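Local coordinates for protein aminoacyl-tRNA synthetase (Cryptosporidium parvum, PDB 5F9Z) that probably attaches proline to its tRNA in an ATP-dependent reaction, as a class II prolyl-tRNA synthetase, and binds halofuginone and an ATP analogue, at residues A[52-57]-A[293-298]; A[60-65]-A[277-282]. One frame throughout, in Å; residues are numbered along the deposited sequence.

Interaction 1: A[52-57]-A[293-298]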
ATOM      1  N   ARG A  52      -8.427  -9.910   9.810  1.00 22.70           N
ATOM      2  CA  ARG A  52      -8.210 -10.245  11.205  1.00 23.92           C
ATOM      3  C   ARG A  52      -7.383  -9.150  11.883  1.00 25.58           C
ATOM      4  O   ARG A  52      -6.724  -8.355  11.209  1.00 25.79           O
ATOM      5  CB  ARG A  52      -7.521 -11.602  11.318  1.00 24.31           C
ATOM      6  CG  ARG A  52      -8.341 -12.747  10.741  1.00 24.76           C
ATOM      7  CD  ARG A  52      -7.702 -14.099  11.018  1.00 23.33           C
ATOM      8  NE  ARG A  52      -7.770 -14.462  12.429  1.00 24.34           N
ATOM      9  CZ  ARG A  52      -7.386 -15.639  12.916  1.00 22.47           C
ATOM     10  NH1 ARG A  52      -6.906 -16.569  12.101  1.00 21.91           N
ATOM     11  NH2 ARG A  52      -7.481 -15.885  14.215  1.00 22.43           N
ATOM     12  N   PRO A  53      -7.419  -9.079  13.219  1.00 23.86           N
ATOM     13  CA  PRO A  53      -6.732  -7.976  13.918  1.00 25.28           C
ATOM     14  C   PRO A  53      -5.267  -7.803  13.555  1.00 27.24           C
ATOM     15  O   PRO A  53      -4.768  -6.670  13.582  1.00 29.81           O
ATOM     16  CB  PRO A  53      -6.900  -8.354  15.395  1.00 26.61           C
ATOM     17  CG  PRO A  53      -8.173  -9.115  15.434  1.00 25.76           C
ATOM     18  CD  PRO A  53      -8.222  -9.896  14.148  1.00 24.38           C
ATOM     19  N   TRP A  54      -4.556  -8.881  13.215  1.00 25.84           N
ATOM     20  CA  TRP A  54      -3.133  -8.751  12.920  1.00 24.85           C
ATOM     21  C   TRP A  54      -2.891  -7.941  11.652  1.00 26.75           C
ATOM     22  O   TRP A  54      -1.877  -7.242  11.551  1.00 28.88           O
ATOM     23  CB  TRP A  54      -2.488 -10.131  12.803  1.00 24.62           C
ATOM     24  CG  TRP A  54      -1.010 -10.110  13.032  1.00 22.72           C
ATOM     25  CD1 TRP A  54      -0.030 -10.173  12.084  1.00 22.42           C
ATOM     26  CD2 TRP A  54      -0.341 -10.006  14.294  1.00 22.41           C
ATOM     27  NE1 TRP A  54       1.208 -10.122  12.679  1.00 21.03           N
ATOM     28  CE2 TRP A  54       1.044 -10.018  14.036  1.00 21.78           C
ATOM     29  CE3 TRP A  54      -0.778  -9.905  15.619  1.00 22.55           C
ATOM     30  CZ2 TRP A  54       1.994  -9.934  15.052  1.00 22.36           C
ATOM     31  CZ3 TRP A  54       0.166  -9.823  16.626  1.00 22.63           C
ATOM     32  CH2 TRP A  54       1.536  -9.837  16.337  1.00 21.83           C
ATOM     33  N   SER A  55      -3.800  -8.020  10.681  1.00 25.79           N
ATOM     34  CA  SER A  55      -3.699  -7.191   9.486  1.00 24.65           C
ATOM     35  C   SER A  55      -4.467  -5.884   9.629  1.00 21.97           C
ATOM     36  O   SER A  55      -4.026  -4.850   9.116  1.00 20.58           O
ATOM     37  CB  SER A  55      -4.207  -7.956   8.260  1.00 26.10           C
ATOM     38  OG  SER A  55      -5.593  -8.233   8.367  1.00 27.46           O
ATOM     39  N   TYR A  56      -5.609  -5.908  10.323  1.00 21.75           N
ATOM     40  CA  TYR A  56      -6.405  -4.694  10.463  1.00 22.10           C
ATOM     41  C   TYR A  56      -5.697  -3.649  11.317  1.00 22.10           C
ATOM     42  O   TYR A  56      -5.959  -2.450  11.167  1.00 22.77           O
ATOM     43  CB  TYR A  56      -7.776  -5.020  11.052  1.00 22.65           C
ATOM     44  CG  TYR A  56      -8.727  -3.847  11.018  1.00 22.87           C
ATOM     45  CD1 TYR A  56      -9.270  -3.407   9.817  1.00 23.63           C
ATOM     46  CD2 TYR A  56      -9.076  -3.174  12.181  1.00 22.43           C
ATOM     47  CE1 TYR A  56     -10.136  -2.331   9.774  1.00 23.18           C
ATOM     48  CE2 TYR A  56      -9.944  -2.098  12.149  1.00 23.10           C
ATOM     49  CZ  TYR A  56     -10.469  -1.681  10.942  1.00 22.54           C
ATOM     50  OH  TYR A  56     -11.332  -0.611  10.903  1.00 22.53           O
ATOM     51  N   PHE A  57      -4.809  -4.080  12.217  1.00 20.80           N
ATOM     52  CA  PHE A  57      -3.978  -3.127  12.946  1.00 21.31           C
ATOM     53  C   PHE A  57      -3.133  -2.297  11.989  1.00 22.08           C
ATOM     54  O   PHE A  57      -2.967  -1.087  12.184  1.00 22.54           O
ATOM     55  CB  PHE A  57      -3.082  -3.863  13.947  1.00 20.92           C
ATOM     56  CG  PHE A  57      -2.099  -2.970  14.659  1.00 20.54           C
ATOM     57  CD1 PHE A  57      -0.859  -2.687  14.100  1.00 19.03           C
ATOM     58  CD2 PHE A  57      -2.409  -2.421  15.892  1.00 19.61           C
ATOM     59  CE1 PHE A  57       0.042  -1.867  14.750  1.00 17.73           C
ATOM     60  CE2 PHE A  57      -1.508  -1.604  16.550  1.00 18.96           C
ATOM     61  CZ  PHE A  57      -0.280  -1.327  15.978  1.00 18.63           C
ATOM     62  N   LEU A 293       5.772 -13.550   7.626  1.00 27.08           N
ATOM     63  CA  LEU A 293       5.729 -12.098   7.557  1.00 26.55           C
ATOM     64  C   LEU A 293       7.050 -11.484   8.004  1.00 24.86           C
ATOM     65  O   LEU A 293       7.751 -12.011   8.871  1.00 24.96           O
ATOM     66  CB  LEU A 293       4.604 -11.549   8.433  1.00 27.39           C
ATOM     67  CG  LEU A 293       3.159 -11.641   7.951  1.00 27.09           C
ATOM     68  CD1 LEU A 293       2.243 -11.117   9.037  1.00 22.29           C
ATOM     69  CD2 LEU A 293       2.973 -10.848   6.670  1.00 28.65           C
ATOM     70  N   VAL A 294       7.385 -10.355   7.388  1.00 24.41           N
ATOM     71  CA  VAL A 294       8.412  -9.446   7.879  1.00 24.89           C
ATOM     72  C   VAL A 294       7.774  -8.065   7.884  1.00 26.09           C
ATOM     73  O   VAL A 294       7.510  -7.496   6.819  1.00 25.88           O
ATOM     74  CB  VAL A 294       9.684  -9.462   7.023  1.00 24.18           C
ATOM     75  CG1 VAL A 294      10.640  -8.375   7.484  1.00 22.48           C
ATOM     76  CG2 VAL A 294      10.355 -10.826   7.095  1.00 24.67           C
ATOM     77  N   LEU A 295       7.507  -7.540   9.069  1.00 26.85           N
ATOM     78  CA  LEU A 295       6.767  -6.294   9.122  1.00 26.88           C
ATOM     79  C   LEU A 295       7.673  -5.142   9.529  1.00 26.94           C
ATOM     80  O   LEU A 295       8.546  -5.314  10.388  1.00 28.11           O
ATOM     81  CB  LEU A 295       5.602  -6.397  10.112  1.00 26.37           C
ATOM     82  CG  LEU A 295       4.597  -7.512   9.815  1.00 28.26           C
ATOM     83  CD1 LEU A 295       3.575  -7.632  10.931  1.00 29.58           C
ATOM     84  CD2 LEU A 295       3.910  -7.269   8.481  1.00 28.53           C
ATOM     85  N   PRO A 296       7.505  -3.971   8.923  1.00 25.93           N
ATOM     86  CA  PRO A 296       8.212  -2.783   9.398  1.00 25.29           C
ATOM     87  C   PRO A 296       7.819  -2.474  10.829  1.00 25.70           C
ATOM     88  O   PRO A 296       6.643  -2.610  11.199  1.00 26.91           O
ATOM     89  CB  PRO A 296       7.741  -1.680   8.437  1.00 25.77           C
ATOM     90  CG  PRO A 296       7.287  -2.407   7.217  1.00 25.33           C
ATOM     91  CD  PRO A 296       6.713  -3.699   7.712  1.00 25.65           C
ATOM     92  N   PRO A 297       8.777  -2.074  11.670  1.00 25.15           N
ATOM     93  CA  PRO A 297       8.444  -1.769  13.072  1.00 23.95           C
ATOM     94  C   PRO A 297       7.368  -0.707  13.238  1.00 23.28           C
ATOM     95  O   PRO A 297       6.695  -0.690  14.276  1.00 24.39           O
ATOM     96  CB  PRO A 297       9.785  -1.300  13.654  1.00 24.26           C
ATOM     97  CG  PRO A 297      10.807  -1.982  12.814  1.00 26.27           C
ATOM     98  CD  PRO A 297      10.229  -2.047  11.427  1.00 26.37           C
ATOM     99  N   LYS A 298       7.178   0.172  12.252  1.00 22.27           N
ATOM    100  CA  LYS A 298       6.173   1.221  12.367  1.00 23.24           C
ATOM    101  C   LYS A 298       4.749   0.703  12.203  1.00 22.17           C
ATOM    102  O   LYS A 298       3.806   1.407  12.579  1.00 24.69           O
ATOM    103  CB  LYS A 298       6.441   2.329  11.345  1.00 24.92           C
ATOM    104  CG  LYS A 298       7.663   3.171  11.663  1.00 29.08           C
ATOM    105  CD  LYS A 298       7.741   4.386  10.756  1.00 32.57           C
ATOM    106  CE  LYS A 298       8.862   5.322  11.175  1.00 35.71           C
ATOM    107  NZ  LYS A 298       8.928   6.527  10.302  1.00 38.76           N
TER
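The first turn of helix 53-71 meets the linker between helix 278-287 and strand 304-308 where the indole of Trp54 packs against Leu293 and Leu295, the two segments burying 102 Å² between them. Both leucines present their CD1 branch to the pyrrole side of the ring: Trp54 NE1 lies 3.9 Å from Leu293 CD1 and likewise 3.9 Å from Leu295 CD1. The approaches differ. Leu293 CD1 comes to the ring edge, near the ring plane, and also lies 3.9 Å from Trp54 CD1; Leu295 CD1 comes in obliquely. With CG of Trp54 anti to the backbone N (chi1 -158°), the indole is swung off the helix toward the linker. The linker is extended here (phi/psi -130°/109° at Val294), which sets Leu293 and Leu295 on one side, while Val294 and Pro296 turn to the other and touch helix 393-417. Because this linker runs from the class II core toward the anticodon-binding domain, the contact probably lies near the junction of the two. Although NE1 lies against the leucine methyls, its N-H is donated to Lys357 O, and the Lys357 side chain makes a cation-pi contact with the ring. Leu293 in turn shares a backbone hydrogen bond with Val356, so the linker and Trp54 are both held to consecutive residues at the end of helix 347-356. At the helix start, Arg52 occupies the N-cap position, its carbonyl O accepting from Tyr56 N at 2.8 Å and from Ser55 N at 3.0 Å.

Interaction 2: A[60-65]-A[277-282]. With ANP (phosphoaminophosphonic acid-adenylate ester), chain D.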
ATOM      1  N   GLU A  60      -5.255   0.298  10.475  1.00 24.88           N
ATOM      2  CA  GLU A  60      -5.518   1.334  11.469  1.00 24.53           C
ATOM      3  C   GLU A  60      -4.310   2.239  11.651  1.00 24.40           C
ATOM      4  O   GLU A  60      -4.457   3.445  11.884  1.00 24.40           O
ATOM      5  CB  GLU A  60      -5.917   0.698  12.801  1.00 25.22           C
ATOM      6  CG  GLU A  60      -7.297   0.074  12.798  1.00 26.10           C
ATOM      7  CD  GLU A  60      -7.687  -0.482  14.153  1.00 29.26           C
ATOM      8  OE1 GLU A  60      -6.842  -1.141  14.796  1.00 30.69           O
ATOM      9  OE2 GLU A  60      -8.837  -0.249  14.581  1.00 31.03           O
ATOM     10  N   THR A  61      -3.104   1.676  11.552  1.00 23.30           N
ATOM     11  CA  THR A  61      -1.896   2.491  11.626  1.00 22.90           C
ATOM     12  C   THR A  61      -1.751   3.357  10.380  1.00 23.99           C
ATOM     13  O   THR A  61      -1.446   4.552  10.474  1.00 26.06           O
ATOM     14  CB  THR A  61      -0.669   1.599  11.809  1.00 22.81           C
ATOM     15  OG1 THR A  61      -0.856   0.760  12.955  1.00 24.70           O
ATOM     16  CG2 THR A  61       0.581   2.443  12.006  1.00 20.95           C
ATOM     17  N   ILE A  62      -1.968   2.767   9.202  1.00 23.26           N
ATOM     18  CA  ILE A  62      -1.970   3.544   7.965  1.00 24.07           C
ATOM     19  C   ILE A  62      -3.025   4.639   8.031  1.00 27.22           C
ATOM     20  O   ILE A  62      -2.778   5.788   7.642  1.00 28.95           O
ATOM     21  CB  ILE A  62      -2.192   2.621   6.752  1.00 22.54           C
ATOM     22  CG1 ILE A  62      -0.990   1.696   6.548  1.00 22.77           C
ATOM     23  CG2 ILE A  62      -2.457   3.440   5.495  1.00 23.32           C
ATOM     24  CD1 ILE A  62      -1.192   0.671   5.451  1.00 22.42           C
ATOM     25  N   GLN A  63      -4.214   4.303   8.535  1.00 26.65           N
ATOM     26  CA  GLN A  63      -5.275   5.298   8.652  1.00 28.24           C
ATOM     27  C   GLN A  63      -4.907   6.388   9.650  1.00 28.38           C
ATOM     28  O   GLN A  63      -5.116   7.575   9.382  1.00 29.61           O
ATOM     29  CB  GLN A  63      -6.586   4.622   9.052  1.00 29.69           C
ATOM     30  CG  GLN A  63      -7.737   5.586   9.274  1.00 33.06           C
ATOM     31  CD  GLN A  63      -9.059   4.877   9.493  1.00 37.37           C
ATOM     32  OE1 GLN A  63      -9.157   3.659   9.335  1.00 38.10           O
ATOM     33  NE2 GLN A  63     -10.086   5.638   9.859  1.00 38.37           N
ATOM     34  N   SER A  64      -4.347   6.005  10.801  1.00 26.81           N
ATOM     35  CA  SER A  64      -3.997   6.992  11.818  1.00 25.04           C
ATOM     36  C   SER A  64      -2.918   7.947  11.323  1.00 25.09           C
ATOM     37  O   SER A  64      -3.011   9.162  11.533  1.00 24.82           O
ATOM     38  CB  SER A  64      -3.537   6.286  13.094  1.00 25.77           C
ATOM     39  OG  SER A  64      -2.956   7.205  14.000  1.00 28.30           O
ATOM     40  N   VAL A  65      -1.886   7.417  10.663  1.00 23.79           N
ATOM     41  CA  VAL A  65      -0.778   8.259  10.224  1.00 22.21           C
ATOM     42  C   VAL A  65      -1.213   9.171   9.086  1.00 25.11           C
ATOM     43  O   VAL A  65      -0.890  10.365   9.072  1.00 27.89           O
ATOM     44  CB  VAL A  65       0.428   7.388   9.828  1.00 20.89           C
ATOM     45  CG1 VAL A  65       1.507   8.234   9.169  1.00 21.01           C
ATOM     46  CG2 VAL A  65       0.983   6.669  11.052  1.00 19.11           C
ATOM     47  N   THR A 277      -6.488  -0.694   1.121  1.00 21.92           N
ATOM     48  CA  THR A 277      -5.826  -1.784   1.829  1.00 21.45           C
ATOM     49  C   THR A 277      -4.843  -2.550   0.953  1.00 23.06           C
ATOM     50  O   THR A 277      -4.165  -3.448   1.464  1.00 22.61           O
ATOM     51  CB  THR A 277      -6.869  -2.748   2.400  1.00 20.25           C
ATOM     52  OG1 THR A 277      -7.904  -2.960   1.431  1.00 19.07           O
ATOM     53  CG2 THR A 277      -7.475  -2.182   3.671  1.00 17.61           C
ATOM     54  N   ARG A 278      -4.763  -2.233  -0.343  1.00 24.46           N
ATOM     55  CA  ARG A 278      -3.726  -2.804  -1.199  1.00 24.72           C
ATOM     56  C   ARG A 278      -2.330  -2.531  -0.653  1.00 25.29           C
ATOM     57  O   ARG A 278      -1.421  -3.352  -0.830  1.00 25.59           O
ATOM     58  CB  ARG A 278      -3.868  -2.244  -2.617  1.00 24.96           C
ATOM     59  CG  ARG A 278      -2.666  -2.465  -3.518  1.00 26.78           C
ATOM     60  CD  ARG A 278      -2.875  -1.822  -4.877  1.00 28.18           C
ATOM     61  NE  ARG A 278      -3.909  -2.499  -5.654  1.00 30.65           N
ATOM     62  CZ  ARG A 278      -4.133  -2.283  -6.946  1.00 32.50           C
ATOM     63  NH1 ARG A 278      -3.390  -1.406  -7.610  1.00 32.28           N
ATOM     64  NH2 ARG A 278      -5.094  -2.944  -7.576  1.00 33.45           N
ATOM     65  N   ALA A 279      -2.146  -1.390   0.019  1.00 25.27           N
ATOM     66  CA  ALA A 279      -0.841  -1.049   0.580  1.00 25.10           C
ATOM     67  C   ALA A 279      -0.329  -2.145   1.506  1.00 24.04           C
ATOM     68  O   ALA A 279       0.877  -2.410   1.557  1.00 24.29           O
ATOM     69  CB  ALA A 279      -0.926   0.281   1.328  1.00 25.02           C
ATOM     70  N   ILE A 280      -1.232  -2.793   2.243  1.00 24.11           N
ATOM     71  CA  ILE A 280      -0.824  -3.873   3.136  1.00 23.60           C
ATOM     72  C   ILE A 280      -0.270  -5.042   2.332  1.00 24.71           C
ATOM     73  O   ILE A 280       0.781  -5.602   2.663  1.00 27.58           O
ATOM     74  CB  ILE A 280      -2.001  -4.303   4.027  1.00 21.53           C
ATOM     75  CG1 ILE A 280      -2.552  -3.099   4.795  1.00 20.35           C
ATOM     76  CG2 ILE A 280      -1.569  -5.403   4.987  1.00 19.84           C
ATOM     77  CD1 ILE A 280      -3.728  -3.428   5.690  1.00 21.29           C
ATOM     78  N   GLY A 281      -0.964  -5.418   1.256  1.00 22.59           N
ATOM     79  CA  GLY A 281      -0.506  -6.534   0.445  1.00 22.82           C
ATOM     80  C   GLY A 281       0.832  -6.269  -0.219  1.00 24.02           C
ATOM     81  O   GLY A 281       1.702  -7.144  -0.252  1.00 24.36           O
ATOM     82  N   VAL A 282       1.015  -5.061  -0.756  1.00 25.29           N
ATOM     83  CA  VAL A 282       2.293  -4.704  -1.366  1.00 25.21           C
ATOM     84  C   VAL A 282       3.407  -4.757  -0.330  1.00 24.85           C
ATOM     85  O   VAL A 282       4.522  -5.212  -0.615  1.00 24.06           O
ATOM     86  CB  VAL A 282       2.201  -3.316  -2.027  1.00 23.11           C
ATOM     87  CG1 VAL A 282       3.515  -2.962  -2.711  1.00 21.19           C
ATOM     88  CG2 VAL A 282       1.049  -3.273  -3.019  1.00 17.44           C
TER
HETATM   89  PG  ANP D 701      -7.489  -0.561 -11.652  1.00 35.98           P
HETATM   90  O1G ANP D 701      -7.603  -0.584 -13.143  1.00 36.83           O
HETATM   91  O2G ANP D 701      -6.320  -1.522 -11.209  1.00 37.53           O
HETATM   92  O3G ANP D 701      -8.841  -1.067 -11.006  1.00 33.56           O
HETATM   93  PB  ANP D 701      -8.484   1.836 -10.566  1.00 33.27           P
HETATM   94  O1B ANP D 701      -8.757   3.085 -11.453  1.00 34.34           O
HETATM   95  O2B ANP D 701      -9.685   0.948 -10.580  1.00 29.25           O
HETATM   96  N3B ANP D 701      -7.135   1.016 -11.141  1.00 34.60           N
HETATM   97  PA  ANP D 701      -8.831   3.584  -8.474  1.00 32.60           P
HETATM   98  O1A ANP D 701     -10.295   3.606  -8.682  1.00 31.72           O
HETATM   99  O2A ANP D 701      -8.093   4.787  -9.068  1.00 32.73           O
HETATM  100  O3A ANP D 701      -8.178   2.280  -9.104  1.00 33.68           O
HETATM  101  O5' ANP D 701      -8.569   3.460  -6.915  1.00 33.97           O
HETATM  102  C5' ANP D 701      -7.465   4.138  -6.275  1.00 32.38           C
HETATM  103  C4' ANP D 701      -6.410   3.124  -5.910  1.00 30.88           C
HETATM  104  O4' ANP D 701      -7.028   2.030  -5.210  1.00 30.42           O
HETATM  105  C3' ANP D 701      -5.688   2.480  -7.086  1.00 31.00           C
HETATM  106  O3' ANP D 701      -4.574   3.271  -7.483  1.00 32.89           O
HETATM  107  C2' ANP D 701      -5.246   1.130  -6.512  1.00 31.12           C
HETATM  108  O2' ANP D 701      -3.978   1.223  -5.873  1.00 31.49           O
HETATM  109  C1' ANP D 701      -6.343   0.821  -5.484  1.00 30.23           C
HETATM  110  N9  ANP D 701      -7.325  -0.166  -5.925  1.00 30.24           N
HETATM  111  C8  ANP D 701      -8.046  -0.153  -7.091  1.00 30.26           C
HETATM  112  N7  ANP D 701      -8.867  -1.167  -7.222  1.00 29.98           N
HETATM  113  C5  ANP D 701      -8.679  -1.894  -6.056  1.00 30.23           C
HETATM  114  C6  ANP D 701      -9.259  -3.086  -5.580  1.00 31.51           C
HETATM  115  N6  ANP D 701     -10.181  -3.784  -6.246  1.00 30.98           N
HETATM  116  N1  ANP D 701      -8.849  -3.545  -4.374  1.00 31.78           N
HETATM  117  C2  ANP D 701      -7.925  -2.851  -3.702  1.00 30.35           C
HETATM  118  N3  ANP D 701      -7.311  -1.718  -4.052  1.00 30.02           N
HETATM  119  C4  ANP D 701      -7.735  -1.289  -5.246  1.00 30.17           C
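Ile62 reaches from helix 53-71 to Ala279 and Ile280 on helix 278-287, and its CD1 makes the whole contact between the two helices. At the end of an extended chain (chi2 175°), CD1 rests 4.1 Å from the methyl CB of Ala279 and at the same 4.1 Å from Ile280 CG1. The backbones of the two segments come closest at this point, with Ile62 CA 8.8 Å from Ala279 CA.

Arg278, one residue before Ala279, turns to the nucleotide instead, and its side chain touches the ligand from root to tip. Its CB lies 3.8 Å from N3 of the adenine; CD then passes O2' of the ribose at 3.4 Å. A bend at chi3 (-69°) turns the guanidinium so that ANP C2' sits 3.3 Å above one face, offset toward the rim. At the tip, NH1 comes nearest the ligand, 3.2 Å from O2', while NH2 lies 3.9 Å from N9 of ANP. Two main-chain carbonyls fix the plane: NE donates to Ile164 O and NH1 to Gln239 O. Strand 265-276 followed by this helix, with an arginine at the ATP site, is consistent with motif 3 of class II synthetases.

Around the apolar contact, Leu202 of helix 181-202 touches Ile62 and Tyr199 touches Ala279, Leu203 meets both, and Ile58 and Trp59 of helix 53-71 close on Ile280. On the nucleotide side, Val238 of strand 236-247 packs against Arg278 and Val282.

Overall arrangement
Interactions 1 and 2 lie one after the other along helix 53-71, their centres 9 Å apart, and their second segments are joined by the rest of helix 278-287 and the start of the loop that follows it. They also touch directly: Ser55 O lies 3.7 Å from Ile280 CD1, and Lys298 O lies 3.4 Å from Thr61 CG2. One helix thus packs on both the nucleotide-site helix and the linker toward the anticodon-binding domain. Interaction 2 is next to the ANP pocket through Arg278, whereas the side chain of Ala279 is about 14 Å from the bound halofuginone; Trp54 and Leu293 of interaction 1 instead bond to Lys357 and Val356 of the anticodon-binding domain.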